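Local coordinates for alpha-galactosidase (Umbelopsis vinacea, PDB 3A5V), which hydrolyses terminal alpha-linked galactose residues from galactosides, as a tetrameric glycoside hydrolase of family 27, at residues 32-37 and 273-278; 36-41 and 284-289. All coordinates share one frame; numbering follows the deposited sequence.

Contact 1: 32-37 and 273-278. With NAG (2-acetamido-2-deoxy-beta-D-glucopyranose), chain C.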
loop_
_atom_site.group_PDB
_atom_site.type_symbol
_atom_site.label_atom_id
_atom_site.label_comp_id
_atom_site.label_asym_id
_atom_site.label_seq_id
_atom_site.Cartn_x
_atom_site.Cartn_y
_atom_site.Cartn_z
ATOM N N ALA A 32 -16.991 -2.192 40.849
ATOM C CA ALA A 32 -15.740 -2.570 41.537
ATOM C C ALA A 32 -16.036 -3.508 42.706
ATOM O O ALA A 32 -15.299 -4.481 42.927
ATOM C CB ALA A 32 -14.964 -1.333 42.009
ATOM N N LYS A 33 -17.122 -3.226 43.440
ATOM C CA LYS A 33 -17.536 -4.080 44.561
ATOM C C LYS A 33 -18.021 -5.442 44.091
ATOM O O LYS A 33 -17.755 -6.455 44.732
ATOM C CB LYS A 33 -18.583 -3.365 45.437
ATOM C CG LYS A 33 -17.939 -2.190 46.212
ATOM C CD LYS A 33 -18.933 -1.370 47.064
ATOM C CE LYS A 33 -18.175 -0.155 47.645
ATOM N NZ LYS A 33 -19.057 0.722 48.462
ATOM N N ALA A 34 -18.716 -5.474 42.955
ATOM C CA ALA A 34 -19.118 -6.740 42.334
ATOM C C ALA A 34 -17.906 -7.564 41.839
ATOM O O ALA A 34 -17.853 -8.780 42.036
ATOM C CB ALA A 34 -20.108 -6.460 41.182
ATOM N N ILE A 35 -16.945 -6.897 41.193
ATOM C CA ILE A 35 -15.674 -7.514 40.788
ATOM C C ILE A 35 -14.971 -8.172 41.987
ATOM O O ILE A 35 -14.576 -9.337 41.905
ATOM C CB ILE A 35 -14.766 -6.503 40.035
ATOM C CG1 ILE A 35 -15.334 -6.212 38.633
ATOM C CG2 ILE A 35 -13.289 -7.018 39.894
ATOM C CD1 ILE A 35 -14.805 -4.912 37.998
ATOM N N ALA A 36 -14.859 -7.441 43.107
ATOM C CA ALA A 36 -14.276 -8.001 44.328
ATOM C C ALA A 36 -15.111 -9.142 44.905
ATOM O O ALA A 36 -14.581 -10.211 45.199
ATOM C CB ALA A 36 -14.083 -6.900 45.392
ATOM N N SER A 37 -16.413 -8.923 45.056
ATOM C CA SER A 37 -17.282 -9.887 45.760
ATOM C C SER A 37 -17.549 -11.174 44.975
ATOM O O SER A 37 -17.679 -12.259 45.567
ATOM C CB SER A 37 -18.615 -9.241 46.163
ATOM O OG SER A 37 -19.397 -8.868 45.039
ATOM N N ASP A 273 -21.345 -7.075 31.820
ATOM C CA ASP A 273 -21.991 -6.702 33.091
ATOM C C ASP A 273 -21.416 -7.561 34.222
ATOM O O ASP A 273 -21.466 -8.798 34.145
ATOM C CB ASP A 273 -23.507 -6.863 32.988
ATOM C CG ASP A 273 -24.247 -6.500 34.284
ATOM O OD1 ASP A 273 -23.724 -5.770 35.157
ATOM O OD2 ASP A 273 -25.394 -6.939 34.409
ATOM N N VAL A 274 -20.829 -6.918 35.233
ATOM C CA VAL A 274 -20.258 -7.654 36.380
ATOM C C VAL A 274 -21.198 -7.650 37.590
ATOM O O VAL A 274 -20.907 -8.295 38.600
ATOM C CB VAL A 274 -18.846 -7.128 36.807
ATOM C CG1 VAL A 274 -17.770 -7.565 35.803
ATOM C CG2 VAL A 274 -18.846 -5.600 36.994
ATOM N N THR A 275 -22.326 -6.951 37.481
ATOM C CA THR A 275 -23.268 -6.858 38.613
ATOM C C THR A 275 -24.322 -7.972 38.620
ATOM O O THR A 275 -25.019 -8.174 39.618
ATOM C CB THR A 275 -23.968 -5.469 38.697
ATOM O OG1 THR A 275 -24.768 -5.257 37.529
ATOM C CG2 THR A 275 -22.930 -4.342 38.853
ATOM N N ASN A 276 -24.448 -8.680 37.503
ATOM C CA ASN A 276 -25.348 -9.822 37.410
ATOM C C ASN A 276 -24.693 -10.812 36.452
ATOM O O ASN A 276 -24.871 -10.725 35.247
ATOM C CB ASN A 276 -26.741 -9.384 36.934
ATOM C CG ASN A 276 -27.768 -10.512 36.981
ATOM O OD1 ASN A 276 -27.423 -11.690 37.090
ATOM N ND2 ASN A 276 -29.041 -10.142 36.914
ATOM N N ILE A 277 -23.899 -11.716 37.014
ATOM C CA ILE A 277 -23.100 -12.651 36.234
ATOM C C ILE A 277 -23.808 -14.002 36.267
ATOM O O ILE A 277 -23.891 -14.623 37.328
ATOM C CB ILE A 277 -21.655 -12.790 36.805
ATOM C CG1 ILE A 277 -21.004 -11.410 37.041
ATOM C CG2 ILE A 277 -20.783 -13.661 35.881
ATOM C CD1 ILE A 277 -19.623 -11.470 37.741
ATOM N N THR A 278 -24.321 -14.449 35.119
ATOM C CA THR A 278 -25.009 -15.746 35.037
ATOM C C THR A 278 -24.007 -16.899 35.179
ATOM O O THR A 278 -22.800 -16.725 34.967
ATOM C CB THR A 278 -25.732 -15.954 33.683
ATOM O OG1 THR A 278 -24.751 -15.954 32.633
ATOM C CG2 THR A 278 -26.782 -14.855 33.428
HETATM C C1 NAG C . -29.903 -11.292 36.995
HETATM C C2 NAG C . -31.178 -10.680 37.594
HETATM C C3 NAG C . -32.427 -11.548 37.424
HETATM C C4 NAG C . -32.482 -12.348 36.113
HETATM C C5 NAG C . -31.089 -12.906 35.747
HETATM C C6 NAG C . -31.022 -13.649 34.412
HETATM C C7 NAG C . -31.409 -9.362 39.625
HETATM C C8 NAG C . -31.271 -9.351 41.115
HETATM N N2 NAG C . -31.007 -10.467 39.016
HETATM O O3 NAG C . -33.564 -10.708 37.563
HETATM O O4 NAG C . -33.443 -13.384 36.263
HETATM O O5 NAG C . -30.143 -11.850 35.716
HETATM O O6 NAG C . -31.121 -12.742 33.330
HETATM O O7 NAG C . -31.868 -8.388 39.033
#
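In the (beta/alpha)8 barrel, helix 25-38, which comes after strand 11-14 and the short helix 16-19, meets the loop leaving the last strand, 268-270, where Ala34 and Ile35 rest on Val274 and Thr275. The backbones come near enough here for Ala34 CA to lie 5.6 Å from Thr275 CA. Pointing at the loop, Ala34 CB sits 3.3 Å from Val274 O and also packs against Thr275, its CB 4.2 Å from Thr275 CG2. The next residue, Ile35, and Val274 cross obliquely: Ile35 CG1 settles between the two methyls of Val274, 3.9 Å from CG2 and 4.0 Å from CG1. Val274 turns CG1 anti to its carbonyl carbon (chi1 -74°), which leaves both branches facing the helix. No hydrogen bond links the segments; Trp13 of strand 11-14 touches both Ile35 and Val274 and extends the apolar patch.

The loop is braced from within. Asp273 OD1 accepts from Thr275 N at 3.0 Å, forming an Asx turn, with the donor well above the carboxylate plane. The same oxygen takes the hydroxyl of Thr275, OG1 to OD1 2.6 Å, through its syn lone pair, two bonds on one oxygen that tie Thr275 back to Asp273. Asn276 sets off from the backbone away from the helix and carries an N-glycan, ND2 being covalently joined to C1 of the N-acetylglucosamine. Thr278 then N-caps helix 279-285 through Thr281 N. The contact packs helix 25-38 of the TIM barrel on the glycosylated loop between strand 268-270, neighbour of strand 11-14 in the sheet, and helix 279-285.

Contact 2: 36-41 and 284-289; sequences ASSGLK and IIMNKE
Apolar packing carries this contact, in which Leu40 meets Ile285 and Met286. Leu40 CD2 is the shared point: it lies 3.9 Å from Ile285 CD1 and 3.7 Å from Met286 CE. The long side chain of Met286 runs across that of Leu40 at about a right angle, so that CG as well as CE lies against the leucine methyl, Met286 CG being 3.9 Å from Leu40 CD2. Met286 is extended beyond CG (chi2 -174°, chi3 179°), and this stretch carries its terminal methyl past Leu40 to the end of helix 25-38. There Met286 CE approaches Ser38 O at 3.8 Å and Ser38 CB at 4.2 Å. Ile285 comes to the same leucine at a slant, reaching it with its extended CG1-CD1 arm.

Polar bonds act within each segment and none crosses between them. Gly39, with positive phi, ends the helical run; a weak bond from Leu40 N to Ser38 OG, 3.4 Å long, spans the bend, while the stronger partner of that hydroxyl is Ala34 O one turn back. On the other segment, Asn287 is the N-cap of helix 288-294: its OD1 accepts weakly from Glu289 N and also from Val290 N, and its ND2 is held by Leu363 O. Met286 and Asn287 also border a bound pentaethylene glycol monomethyl ether, probably from the crystallisation liquor.

The contact thus sets the junction of helices 25-38 and 40-43 against that of helices 279-285 and 288-294. Leu270 of strand 268-270 touches both Leu40 and Ile285, Tyr258 of helix 251-263 packs on Ile285, and Leu43 of helix 40-43 adjoins Met286.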
loop_
_atom_site.group_PDB
_atom_site.type_symbol
_atom_site.label_atom_id
_atom_site.label_comp_id
_atom_site.label_asym_id
_atom_site.label_seq_id
_atom_site.Cartn_x
_atom_site.Cartn_y
_atom_site.Cartn_z
ATOM N N ALA A 36 -14.859 -7.441 43.107
ATOM C CA ALA A 36 -14.276 -8.001 44.328
ATOM C C ALA A 36 -15.111 -9.142 44.905
ATOM O O ALA A 36 -14.581 -10.211 45.199
ATOM C CB ALA A 36 -14.083 -6.900 45.392
ATOM N N SER A 37 -16.413 -8.923 45.056
ATOM C CA SER A 37 -17.282 -9.887 45.760
ATOM C C SER A 37 -17.549 -11.174 44.975
ATOM O O SER A 37 -17.679 -12.259 45.567
ATOM C CB SER A 37 -18.615 -9.241 46.163
ATOM O OG SER A 37 -19.397 -8.868 45.039
ATOM N N SER A 38 -17.615 -11.059 43.651
ATOM C CA SER A 38 -17.889 -12.221 42.799
ATOM C C SER A 38 -16.716 -13.186 42.717
ATOM O O SER A 38 -16.884 -14.309 42.249
ATOM C CB SER A 38 -18.226 -11.768 41.376
ATOM O OG SER A 38 -17.099 -11.124 40.797
ATOM N N GLY A 39 -15.527 -12.741 43.113
ATOM C CA GLY A 39 -14.322 -13.563 42.969
ATOM C C GLY A 39 -13.441 -13.194 41.776
ATOM O O GLY A 39 -12.329 -13.717 41.642
ATOM N N LEU A 40 -13.925 -12.305 40.911
ATOM C CA LEU A 40 -13.165 -11.891 39.726
ATOM C C LEU A 40 -11.831 -11.255 40.094
ATOM O O LEU A 40 -10.816 -11.541 39.463
ATOM C CB LEU A 40 -13.994 -10.940 38.836
ATOM C CG LEU A 40 -15.181 -11.582 38.086
ATOM C CD1 LEU A 40 -16.033 -10.538 37.392
ATOM C CD2 LEU A 40 -14.730 -12.647 37.064
ATOM N N LYS A 41 -11.830 -10.401 41.123
ATOM C CA LYS A 41 -10.587 -9.816 41.590
ATOM C C LYS A 41 -9.513 -10.869 41.895
ATOM O O LYS A 41 -8.372 -10.770 41.411
ATOM C CB LYS A 41 -10.813 -8.926 42.830
ATOM C CG LYS A 41 -9.484 -8.443 43.424
ATOM C CD LYS A 41 -9.702 -7.583 44.682
ATOM C CE LYS A 41 -10.188 -8.413 45.842
ATOM N NZ LYS A 41 -9.979 -7.626 47.110
ATOM N N ILE A 284 -17.325 -19.539 31.626
ATOM C CA ILE A 284 -16.339 -19.056 30.634
ATOM C C ILE A 284 -15.237 -18.157 31.241
ATOM O O ILE A 284 -14.053 -18.284 30.909
ATOM C CB ILE A 284 -17.033 -18.320 29.435
ATOM C CG1 ILE A 284 -18.101 -19.212 28.748
ATOM C CG2 ILE A 284 -15.976 -17.786 28.404
ATOM C CD1 ILE A 284 -17.577 -20.575 28.184
ATOM N N ILE A 285 -15.615 -17.250 32.139
ATOM C CA ILE A 285 -14.645 -16.244 32.600
ATOM C C ILE A 285 -13.979 -16.570 33.947
ATOM O O ILE A 285 -13.078 -15.845 34.380
ATOM C CB ILE A 285 -15.230 -14.804 32.595
ATOM C CG1 ILE A 285 -16.270 -14.614 33.723
ATOM C CG2 ILE A 285 -15.792 -14.445 31.166
ATOM C CD1 ILE A 285 -16.804 -13.171 33.858
ATOM N N MET A 286 -14.429 -17.631 34.620
ATOM C CA MET A 286 -13.881 -17.930 35.952
ATOM C C MET A 286 -13.194 -19.279 36.036
ATOM O O MET A 286 -13.148 -19.896 37.109
ATOM C CB MET A 286 -14.960 -17.821 37.051
ATOM C CG MET A 286 -15.655 -16.456 37.125
ATOM S SD MET A 286 -16.770 -16.433 38.565
ATOM C CE MET A 286 -17.436 -14.769 38.480
ATOM N N ASN A 287 -12.657 -19.740 34.913
ATOM C CA ASN A 287 -11.981 -21.031 34.891
ATOM C C ASN A 287 -10.492 -20.793 35.122
ATOM O O ASN A 287 -9.799 -20.296 34.238
ATOM C CB ASN A 287 -12.250 -21.746 33.553
ATOM C CG ASN A 287 -11.608 -23.135 33.478
ATOM O OD1 ASN A 287 -10.467 -23.326 33.903
ATOM N ND2 ASN A 287 -12.340 -24.105 32.921
ATOM N N LYS A 288 -10.003 -21.141 36.310
ATOM C CA LYS A 288 -8.606 -20.863 36.681
ATOM C C LYS A 288 -7.585 -21.501 35.756
ATOM O O LYS A 288 -6.506 -20.960 35.590
ATOM C CB LYS A 288 -8.304 -21.308 38.133
ATOM C CG LYS A 288 -9.115 -20.542 39.195
ATOM C CD LYS A 288 -8.858 -21.133 40.596
ATOM C CE LYS A 288 -9.798 -20.535 41.621
ATOM N NZ LYS A 288 -9.401 -21.055 42.985
ATOM N N GLU A 289 -7.909 -22.670 35.195
ATOM C CA GLU A 289 -6.965 -23.395 34.340
ATOM C C GLU A 289 -6.789 -22.681 32.991
ATOM O O GLU A 289 -5.698 -22.662 32.442
ATOM C CB GLU A 289 -7.421 -24.849 34.137
ATOM C CG GLU A 289 -7.552 -25.635 35.468
ATOM C CD GLU A 289 -7.643 -27.144 35.276
ATOM O OE1 GLU A 289 -7.170 -27.668 34.246
ATOM O OE2 GLU A 289 -8.196 -27.821 36.168
#

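In the fold
From the N terminus, the chain passes strand 11-14 and enters helix 25-38, whose last turns form one side of contact 1; the bend into helix 40-43 then gives contact 2 Ser38 and Leu40. The two ranges overlap at Ala36 and Ser37. The chain goes round the rest of the barrel before strand 268-270 delivers 273-278 back to the helix, closing contact 1 over 235 intervening residues. Helix 279-285 follows, and 284-289 closes contact 2 onto 36-41. As both partners advance in the same order, the two closures cross rather than nest. Leu40 bridges them, its CD1 3.8 Å from Val274 CG1. Together they tie helices 25-38 and 40-43 to the segments following strand 268-270.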